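Long-range contacts in putative glycosidase ph117-related (Bacteroides thetaiotaomicron, PDB 5A7V), which probably acts on beta-linked mannosides, as a family GH130 glycosidase or phosphorylase related to the mannooligosaccharide phosphorylases, and is seen here with mannose bound: residues 48-53 with 367-372; 77-82 with 348-353; 88-93 with 118-123. All coordinates share one frame; numbering follows the deposited sequence.

Overall arrangement
The three contacts sit close together, with centres 10 to 11 Å apart. Contacts 1 and 2 lie where the two ends of a GH130 beta-propeller chain meet, and contact 3 adjoins them. Contact 1 joins the N-terminal residues 48-53 to strand 369-375 of the last blade. Contact 2 lies deepest, about 5 Å from the centre of the chain, and sets the first blade's strand 75-84 beside strand 347-355 of the last. Contact 3 is local to the first blade, where strand 87-95, neighbour of 75-84, packs against residues 118-123. In sequence, contact 1 spans the longest interval, contact 2 lies within it and contact 3 within contact 2. Closure of the propeller thus comes near the mannose pocket, to which Asn-78, Arg-93, Phe-348 and Asp-367 belong.

Contact 1 (48-53 with 367-372); sequences ANPVIS and DSKVGM. With MAN (alpha-D-mannopyranose), chain E; SO4 (sulfate ion), chain F.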
# COMPACT_ATOMS: atom_id res chain seq x y z
N ALA A 48 2.45 -15.92 -13.97
CA ALA A 48 3.30 -15.62 -12.82
C ALA A 48 2.50 -15.60 -11.51
O ALA A 48 2.91 -16.13 -10.48
CB ALA A 48 3.94 -14.25 -12.99
N ASN A 49 1.36 -14.94 -11.55
CA ASN A 49 0.66 -14.68 -10.31
C ASN A 49 -0.13 -15.87 -9.82
O ASN A 49 -0.65 -16.64 -10.66
CB ASN A 49 -0.30 -13.50 -10.46
CG ASN A 49 0.42 -12.13 -10.48
OD1 ASN A 49 1.45 -11.94 -9.85
ND2 ASN A 49 -0.17 -11.19 -11.13
N PRO A 50 -0.31 -16.00 -8.50
CA PRO A 50 0.29 -15.15 -7.47
C PRO A 50 1.78 -15.43 -7.26
O PRO A 50 2.23 -16.58 -7.38
CB PRO A 50 -0.47 -15.54 -6.21
CG PRO A 50 -0.91 -16.93 -6.44
CD PRO A 50 -1.18 -17.04 -7.92
N VAL A 51 2.54 -14.38 -6.95
CA VAL A 51 3.98 -14.55 -6.80
C VAL A 51 4.36 -14.98 -5.40
O VAL A 51 5.44 -15.55 -5.26
CB VAL A 51 4.78 -13.32 -7.27
CG1 VAL A 51 4.64 -13.11 -8.76
CG2 VAL A 51 4.41 -12.07 -6.49
N ILE A 52 3.55 -14.68 -4.38
CA ILE A 52 3.78 -15.13 -3.00
C ILE A 52 2.45 -15.68 -2.45
O ILE A 52 1.45 -14.97 -2.46
CB ILE A 52 4.38 -14.03 -2.08
CG1 ILE A 52 5.73 -13.51 -2.65
CG2 ILE A 52 4.51 -14.57 -0.65
CD1 ILE A 52 6.31 -12.28 -2.02
N SER A 53 2.49 -16.94 -2.00
CA SER A 53 1.36 -17.62 -1.42
C SER A 53 1.75 -18.17 -0.03
O SER A 53 2.95 -18.36 0.25
CB SER A 53 0.93 -18.81 -2.29
OG SER A 53 0.50 -18.38 -3.58
N ASP A 367 -6.91 -10.15 0.07
CA ASP A 367 -6.39 -10.41 1.41
C ASP A 367 -5.82 -11.85 1.60
O ASP A 367 -5.77 -12.35 2.71
CB ASP A 367 -7.38 -10.08 2.56
CG ASP A 367 -7.75 -8.62 2.71
OD1 ASP A 367 -7.32 -7.74 1.94
OD2 ASP A 367 -8.51 -8.35 3.72
N SER A 368 -5.36 -12.44 0.49
CA SER A 368 -4.91 -13.83 0.51
C SER A 368 -3.55 -14.12 -0.12
O SER A 368 -2.83 -15.00 0.37
CB SER A 368 -5.97 -14.76 -0.09
OG SER A 368 -7.07 -14.90 0.83
N LYS A 369 -3.25 -13.46 -1.24
CA LYS A 369 -2.03 -13.69 -2.03
C LYS A 369 -1.33 -12.36 -2.31
O LYS A 369 -1.96 -11.29 -2.20
CB LYS A 369 -2.33 -14.45 -3.35
CG LYS A 369 -3.19 -15.73 -3.20
CD LYS A 369 -2.40 -16.82 -2.55
CE LYS A 369 -2.89 -18.27 -2.67
NZ LYS A 369 -4.14 -18.52 -1.96
N VAL A 370 -0.11 -12.45 -2.82
CA VAL A 370 0.58 -11.29 -3.39
C VAL A 370 0.66 -11.44 -4.91
O VAL A 370 1.10 -12.50 -5.41
CB VAL A 370 2.03 -11.12 -2.85
CG1 VAL A 370 2.75 -9.95 -3.53
CG2 VAL A 370 2.00 -10.92 -1.33
N GLY A 371 0.28 -10.38 -5.62
CA GLY A 371 0.40 -10.34 -7.07
C GLY A 371 1.34 -9.22 -7.49
O GLY A 371 1.63 -8.29 -6.71
N MET A 372 1.76 -9.30 -8.75
CA MET A 372 2.55 -8.25 -9.35
C MET A 372 2.10 -7.94 -10.77
O MET A 372 1.46 -8.80 -11.45
CB MET A 372 4.03 -8.56 -9.21
CG MET A 372 4.53 -9.70 -9.98
SD MET A 372 4.83 -9.41 -11.72
CE MET A 372 5.81 -7.99 -11.75
C1 MAN E . -8.53 -2.11 4.70
C2 MAN E . -7.08 -2.13 4.16
C3 MAN E . -6.38 -3.50 4.13
C4 MAN E . -7.32 -4.60 3.62
C5 MAN E . -8.74 -4.08 3.29
C6 MAN E . -9.72 -5.22 2.94
O1 MAN E . -9.34 -0.93 4.18
O2 MAN E . -6.35 -1.24 5.01
O3 MAN E . -5.92 -3.91 5.40
O4 MAN E . -6.68 -5.18 2.50
O5 MAN E . -9.21 -3.37 4.48
O6 MAN E . -9.88 -6.08 4.07
S SO4 F . 5.58 -19.70 -3.46
O1 SO4 F . 6.84 -19.07 -2.96
O2 SO4 F . 4.44 -18.79 -3.19
O3 SO4 F . 5.39 -21.01 -2.77
O4 SO4 F . 5.67 -19.93 -4.93
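With CG turned opposite its own carbonyl carbon (chi1 -75°), Asn-49 lays its carboxamide along the backbone of Met-372. On Met-372 itself, CG stands between the backbone N and the carbonyl carbon (chi1 68°), and from there it meets CG1 of Val-51 at 3.6 Å, the two side chains crossing roughly at right angles. The amide uses both of its ends on one residue. Asn-49 OD1 accepts from Met-372 N at 2.9 Å, the donor tilted 31° from the carbonyl plane. Asn-49 ND2 in turn donates to Met-372 O at 2.9 Å, close to its own amide plane and onto a lone pair of that carbonyl. Two bonds of opposite sense fix which way round the amide lies.

Past the cis peptide before Pro-50, backbone takes over from side chain. Val-370 O accepts from Val-51 N at 2.8 Å and, weakly, from Ile-52 N at 3.4 Å. Val-370 N gives the return bond to Ile-52 O at 3.0 Å. Two residues thus face one, a classic beta bulge. Pro-50 and Lys-369 run side by side, CB to CB at 3.6 Å, and the lysine chain, bent at chi2 and chi4, carries its CD and CE past Ser-53 OG. Ser-53 N holds a sulfate, probably from the crystallisation liquor, while Ile-52 packs against Val-370, CB to CB at 3.8 Å, with Tyr-92 touching both.

At the far end of 367-372, Asp-367 OD1 accepts from O4 of the bound mannose and OD2 from O6. Residues 48-53, themselves no strand, make one bulged antiparallel bridge, Ile-52 with Val-370, to edge strand 369-375 of the last blade, an arrangement reminiscent of the N-terminal closure of beta-propellers.

Contact 2 (77-82 with 348-353); sequences FNPAAT and FIEGMV. With MAN (alpha-D-mannopyranose), chain E.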
# COMPACT_ATOMS: atom_id res chain seq x y z
N PHE A 77 -0.13 -11.30 1.84
CA PHE A 77 -0.81 -10.26 1.05
C PHE A 77 -0.16 -8.90 1.32
O PHE A 77 1.00 -8.84 1.74
CB PHE A 77 -2.37 -10.35 1.21
CG PHE A 77 -2.91 -10.18 2.61
CD1 PHE A 77 -2.70 -11.14 3.59
CD2 PHE A 77 -3.70 -9.07 2.94
CE1 PHE A 77 -3.29 -11.01 4.83
CE2 PHE A 77 -4.28 -8.92 4.17
CZ PHE A 77 -4.07 -9.91 5.14
N ASN A 78 -0.87 -7.83 0.98
CA ASN A 78 -0.56 -6.41 1.27
C ASN A 78 0.93 -6.12 1.53
O ASN A 78 1.33 -6.02 2.69
CB ASN A 78 -1.46 -5.93 2.38
CG ASN A 78 -2.92 -5.89 1.96
OD1 ASN A 78 -3.28 -6.31 0.86
ND2 ASN A 78 -3.75 -5.44 2.86
N PRO A 79 1.67 -6.02 0.42
CA PRO A 79 3.14 -5.98 0.51
C PRO A 79 3.73 -4.59 0.33
O PRO A 79 3.20 -3.74 -0.39
CB PRO A 79 3.54 -6.83 -0.70
CG PRO A 79 2.51 -6.48 -1.72
CD PRO A 79 1.25 -6.30 -0.96
N ALA A 80 4.89 -4.36 0.98
CA ALA A 80 5.78 -3.25 0.61
C ALA A 80 6.77 -3.77 -0.42
O ALA A 80 7.06 -4.97 -0.46
CB ALA A 80 6.55 -2.78 1.83
N ALA A 81 7.37 -2.86 -1.18
CA ALA A 81 8.38 -3.22 -2.15
C ALA A 81 9.39 -2.11 -2.24
O ALA A 81 9.04 -0.94 -2.19
CB ALA A 81 7.81 -3.56 -3.50
N THR A 82 10.65 -2.49 -2.40
CA THR A 82 11.74 -1.51 -2.56
C THR A 82 12.88 -2.11 -3.36
O THR A 82 12.86 -3.27 -3.73
CB THR A 82 12.14 -0.91 -1.18
OG1 THR A 82 12.90 0.30 -1.31
CG2 THR A 82 12.89 -1.91 -0.33
N PHE A 348 -5.10 -4.71 -3.91
CA PHE A 348 -4.76 -3.67 -2.93
C PHE A 348 -3.31 -3.21 -3.17
O PHE A 348 -2.37 -3.89 -2.78
CB PHE A 348 -4.96 -4.17 -1.51
CG PHE A 348 -4.96 -3.09 -0.48
CD1 PHE A 348 -6.10 -2.31 -0.24
CD2 PHE A 348 -3.78 -2.78 0.22
CE1 PHE A 348 -6.09 -1.28 0.66
CE2 PHE A 348 -3.79 -1.76 1.14
CZ PHE A 348 -4.90 -1.01 1.37
N ILE A 349 -3.17 -2.11 -3.91
CA ILE A 349 -1.87 -1.67 -4.37
C ILE A 349 -1.09 -1.00 -3.26
O ILE A 349 -1.62 -0.18 -2.51
CB ILE A 349 -1.99 -0.83 -5.64
CG1 ILE A 349 -2.78 0.47 -5.44
CG2 ILE A 349 -2.54 -1.65 -6.80
CD1 ILE A 349 -2.48 1.54 -6.47
N GLU A 350 0.20 -1.38 -3.18
CA GLU A 350 0.94 -1.02 -1.98
C GLU A 350 2.45 -0.90 -2.17
O GLU A 350 3.08 -0.19 -1.35
CB GLU A 350 0.62 -2.03 -0.90
CG GLU A 350 1.05 -1.67 0.50
CD GLU A 350 0.47 -2.58 1.55
OE1 GLU A 350 -0.70 -3.03 1.42
OE2 GLU A 350 1.11 -2.86 2.60
N GLY A 351 3.03 -1.55 -3.17
CA GLY A 351 4.46 -1.43 -3.42
C GLY A 351 4.74 -1.11 -4.88
O GLY A 351 4.01 -1.60 -5.77
N MET A 352 5.79 -0.32 -5.14
CA MET A 352 6.20 -0.05 -6.50
C MET A 352 7.71 0.05 -6.53
O MET A 352 8.29 0.71 -5.64
CB MET A 352 5.65 1.26 -7.05
CG MET A 352 4.21 1.28 -7.33
SD MET A 352 3.62 2.91 -7.86
CE MET A 352 4.18 3.12 -9.55
N VAL A 353 8.32 -0.50 -7.55
CA VAL A 353 9.80 -0.37 -7.71
C VAL A 353 10.07 0.04 -9.15
O VAL A 353 9.56 -0.58 -10.08
CB VAL A 353 10.58 -1.65 -7.36
CG1 VAL A 353 12.07 -1.33 -7.21
CG2 VAL A 353 10.09 -2.31 -6.09
C1 MAN E . -8.53 -2.11 4.70
C2 MAN E . -7.08 -2.13 4.16
C3 MAN E . -6.38 -3.50 4.13
C4 MAN E . -7.32 -4.60 3.62
C5 MAN E . -8.74 -4.08 3.29
C6 MAN E . -9.72 -5.22 2.94
O1 MAN E . -9.34 -0.93 4.18
O2 MAN E . -6.35 -1.24 5.01
O3 MAN E . -5.92 -3.91 5.40
O4 MAN E . -6.68 -5.18 2.50
O5 MAN E . -9.21 -3.37 4.48
O6 MAN E . -9.88 -6.08 4.07
O HOH W 1 5.87 -0.00 -0.46
O HOH W 2 7.03 0.81 -2.78
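Asn-78 and Phe-348 meet beside the bound mannose, their side chains crossing at about a right angle. Phe-348 CG lies opposite the backbone N (chi1 -166°), which brings the ring alongside the asparagine amide, the two planes 28° apart and Asn-78 OD1 3.6 Å from both CB and CD2 of Phe-348. The sugar covers one face of the ring, and Asn-78 ND2 donates almost straight to mannose O4 at 3.0 Å. Asp-146 also holds Asn-78 ND2.

Glu-350 has the same first torsion (chi1 -167°) and is extended beyond CG. Its CB and CG pass Pro-79 O at 3.1 Å, and OE1 ends 3.1 Å from Asn-78 CB, in plane at the edge of the Phe-348 ring. Further along, Ala-81 CB rests on Val-353 CG2.

The strands run nearly parallel, and water links their backbones. One water donates to Glu-350 O and accepts weakly from Ala-81 N. A second accepts from Met-352 N at 2.9 Å and lies 2.7 Å from Ala-81 O, to which it can donate, though it has more acceptors in reach than protons. Glu-350 OE1 is buried without a polar partner in the model; OE2 has a long, weak ion pair with Arg-148 and faces a second acceptor, Asn-78 O, at 3.2 Å. Packing and bridging water, with no direct hydrogen bond between the two segments, therefore join these inner strands.

Contact 3 (88-93 with 118-123); sequences IVVLYR and IHFKRE. With MAN (alpha-D-mannopyranose), chain D; BMA (beta-D-mannopyranose), chain C; SO4 (sulfate ion), chain F.
Phe-120 and Arg-122 reach back over the first blade of the propeller to touch Val-90 and Tyr-92. The blade is a four-stranded antiparallel sheet in which strand 107-114 separates 87-95 from the short edge strand 121-122, and these side chains span that gap.

The apolar part belongs to Phe-120. Its CE2 comes 3.6 Å from Val-90 CG2, the ring and the valine crossing at about a right angle, and the same ring atom stands 4.3 Å from Ile-88 CG2. Tyr-362 of the last blade touches Ile-88, Val-90 and Phe-120 alike, tying this cluster to the propeller's closing blade.

The polar part is one bond with charged surroundings. Tyr-92 CG occupies the cramped place between backbone N and carbonyl carbon (chi1 53°), which sends the phenol out toward Arg-122. Arg-122 NE donates to Tyr-92 OH at 3.2 Å, with the oxygen near the guanidinium plane, and the ring stands almost perpendicular to that plane (88°). Glu-72 OE1 binds both Tyr-92 OH and Arg-122 NH2, so one carboxylate holds the pair together and fixes the turn of the guanidinium. Arg-122 NH1 is shared between Ser-53 O and a sulfate, O1 at 2.8 Å, which probably came from the crystallisation liquor.

Ligand binding is left to Arg-93, next along the strand, whose side chain leaves toward the sugar pocket. Fully extended from CB to NE, it enters the pocket with Ser-107 on NE and salt bridges to Glu-95 and Asp-146. There it meets a mannose modelled as overlapping alpha and beta forms, which are alternatives: whichever is present, Arg-93 NH1 donates to its O3, at 3.0 Å in the alpha form or 2.9 Å in the beta.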
# COMPACT_ATOMS: atom_id res chain seq x y z
N ILE A 88 14.98 -6.38 -6.30
CA ILE A 88 13.68 -6.05 -5.72
C ILE A 88 13.53 -6.84 -4.42
O ILE A 88 13.79 -8.04 -4.39
CB ILE A 88 12.54 -6.39 -6.71
CG1 ILE A 88 12.50 -5.36 -7.86
CG2 ILE A 88 11.18 -6.45 -6.00
CD1 ILE A 88 11.67 -5.76 -9.07
N VAL A 89 13.12 -6.14 -3.37
CA VAL A 89 12.83 -6.72 -2.07
C VAL A 89 11.37 -6.44 -1.74
O VAL A 89 10.92 -5.29 -1.81
CB VAL A 89 13.76 -6.21 -0.97
CG1 VAL A 89 13.43 -6.83 0.38
CG2 VAL A 89 15.19 -6.55 -1.35
N VAL A 90 10.65 -7.49 -1.36
CA VAL A 90 9.28 -7.38 -0.92
C VAL A 90 9.19 -7.78 0.55
O VAL A 90 9.75 -8.83 0.97
CB VAL A 90 8.36 -8.27 -1.80
CG1 VAL A 90 6.98 -8.50 -1.17
CG2 VAL A 90 8.23 -7.68 -3.17
N LEU A 91 8.48 -6.97 1.33
CA LEU A 91 8.06 -7.32 2.70
C LEU A 91 6.55 -7.55 2.66
O LEU A 91 5.80 -6.61 2.43
CB LEU A 91 8.46 -6.28 3.74
CG LEU A 91 9.88 -6.41 4.34
CD1 LEU A 91 10.95 -6.14 3.29
CD2 LEU A 91 10.05 -5.59 5.59
N TYR A 92 6.16 -8.80 2.84
CA TYR A 92 4.75 -9.20 2.67
C TYR A 92 4.07 -9.37 4.02
O TYR A 92 4.64 -9.91 4.98
CB TYR A 92 4.58 -10.45 1.80
CG TYR A 92 5.39 -11.69 2.21
CD1 TYR A 92 6.71 -11.90 1.75
CD2 TYR A 92 4.85 -12.66 3.04
CE1 TYR A 92 7.40 -13.04 2.08
CE2 TYR A 92 5.55 -13.82 3.35
CZ TYR A 92 6.81 -14.01 2.86
OH TYR A 92 7.53 -15.16 3.17
N ARG A 93 2.80 -8.93 4.09
CA ARG A 93 1.98 -9.17 5.27
C ARG A 93 1.63 -10.67 5.32
O ARG A 93 0.99 -11.16 4.41
CB ARG A 93 0.71 -8.33 5.21
CG ARG A 93 -0.18 -8.50 6.42
CD ARG A 93 -1.48 -7.71 6.34
NE ARG A 93 -2.35 -7.98 7.44
CZ ARG A 93 -3.55 -7.42 7.63
NH1 ARG A 93 -3.96 -6.40 6.86
NH2 ARG A 93 -4.36 -7.90 8.56
N ILE A 118 9.62 -11.39 -10.29
CA ILE A 118 8.57 -12.42 -10.45
C ILE A 118 8.90 -13.64 -9.59
O ILE A 118 8.03 -14.13 -8.82
CB ILE A 118 8.52 -12.85 -11.92
CG1 ILE A 118 7.93 -11.69 -12.76
CG2 ILE A 118 7.51 -14.01 -12.05
CD1 ILE A 118 8.28 -11.73 -14.25
N HIS A 119 10.14 -14.12 -9.68
CA HIS A 119 10.60 -15.29 -8.92
C HIS A 119 11.35 -14.82 -7.70
O HIS A 119 12.32 -14.05 -7.80
CB HIS A 119 11.50 -16.16 -9.80
CG HIS A 119 10.79 -16.65 -11.03
ND1 HIS A 119 10.83 -15.97 -12.23
CD2 HIS A 119 9.97 -17.71 -11.22
CE1 HIS A 119 10.08 -16.61 -13.11
NE2 HIS A 119 9.56 -17.67 -12.53
N PHE A 120 10.90 -15.25 -6.55
CA PHE A 120 11.43 -14.77 -5.27
C PHE A 120 12.12 -15.84 -4.45
O PHE A 120 11.69 -17.00 -4.45
CB PHE A 120 10.31 -14.14 -4.42
CG PHE A 120 9.88 -12.78 -4.87
CD1 PHE A 120 8.98 -12.63 -5.89
CD2 PHE A 120 10.44 -11.66 -4.31
CE1 PHE A 120 8.62 -11.38 -6.37
CE2 PHE A 120 10.08 -10.38 -4.75
CZ PHE A 120 9.19 -10.25 -5.80
N LYS A 121 13.14 -15.42 -3.69
CA LYS A 121 13.76 -16.25 -2.65
C LYS A 121 13.26 -15.70 -1.33
O LYS A 121 13.55 -14.55 -1.00
CB LYS A 121 15.29 -16.15 -2.70
CG LYS A 121 16.01 -16.94 -1.61
CD LYS A 121 17.49 -17.24 -1.94
CE LYS A 121 18.30 -16.00 -2.33
NZ LYS A 121 18.32 -14.93 -1.29
N ARG A 122 12.47 -16.49 -0.62
CA ARG A 122 11.85 -16.08 0.64
C ARG A 122 12.66 -16.54 1.83
O ARG A 122 13.14 -17.68 1.85
CB ARG A 122 10.44 -16.64 0.75
CG ARG A 122 9.49 -16.15 -0.31
CD ARG A 122 8.30 -17.03 -0.53
NE ARG A 122 7.38 -17.01 0.60
CZ ARG A 122 6.14 -17.50 0.54
NH1 ARG A 122 5.70 -18.04 -0.56
NH2 ARG A 122 5.36 -17.42 1.59
N GLU A 123 12.73 -15.72 2.85
CA GLU A 123 13.26 -16.17 4.13
C GLU A 123 12.20 -16.99 4.88
O GLU A 123 10.99 -16.77 4.73
CB GLU A 123 13.81 -15.01 4.96
CG GLU A 123 15.05 -14.42 4.30
CD GLU A 123 15.77 -13.36 5.10
OE1 GLU A 123 15.25 -12.87 6.11
OE2 GLU A 123 16.92 -13.01 4.67
C1 MAN D . -9.45 -4.14 9.14
C2 MAN D . -8.70 -4.47 7.93
C3 MAN D . -7.79 -5.60 8.35
C4 MAN D . -6.94 -5.31 9.58
C5 MAN D . -7.77 -4.70 10.69
C6 MAN D . -6.93 -3.96 11.71
O1 MAN D . -10.42 -5.03 9.55
O2 MAN D . -7.85 -3.41 7.48
O3 MAN D . -6.88 -6.00 7.31
O4 MAN D . -6.36 -6.53 10.07
O5 MAN D . -8.69 -3.74 10.21
O6 MAN D . -6.16 -2.90 11.14
C1 BMA C . -9.50 -4.20 8.98
C2 BMA C . -8.60 -4.80 7.90
C3 BMA C . -7.72 -5.86 8.52
C4 BMA C . -6.96 -5.27 9.70
C5 BMA C . -7.89 -4.48 10.64
C6 BMA C . -7.14 -3.75 11.73
O1 BMA C . -10.44 -3.23 8.55
O2 BMA C . -7.76 -3.79 7.33
O3 BMA C . -6.78 -6.47 7.56
O4 BMA C . -6.37 -6.37 10.41
O5 BMA C . -8.69 -3.50 9.94
O6 BMA C . -6.18 -2.83 11.23
S SO4 F . 5.58 -19.70 -3.46
O1 SO4 F . 6.84 -19.07 -2.96
O2 SO4 F . 4.44 -18.79 -3.19
O3 SO4 F . 5.39 -21.01 -2.77
O4 SO4 F . 5.67 -19.93 -4.93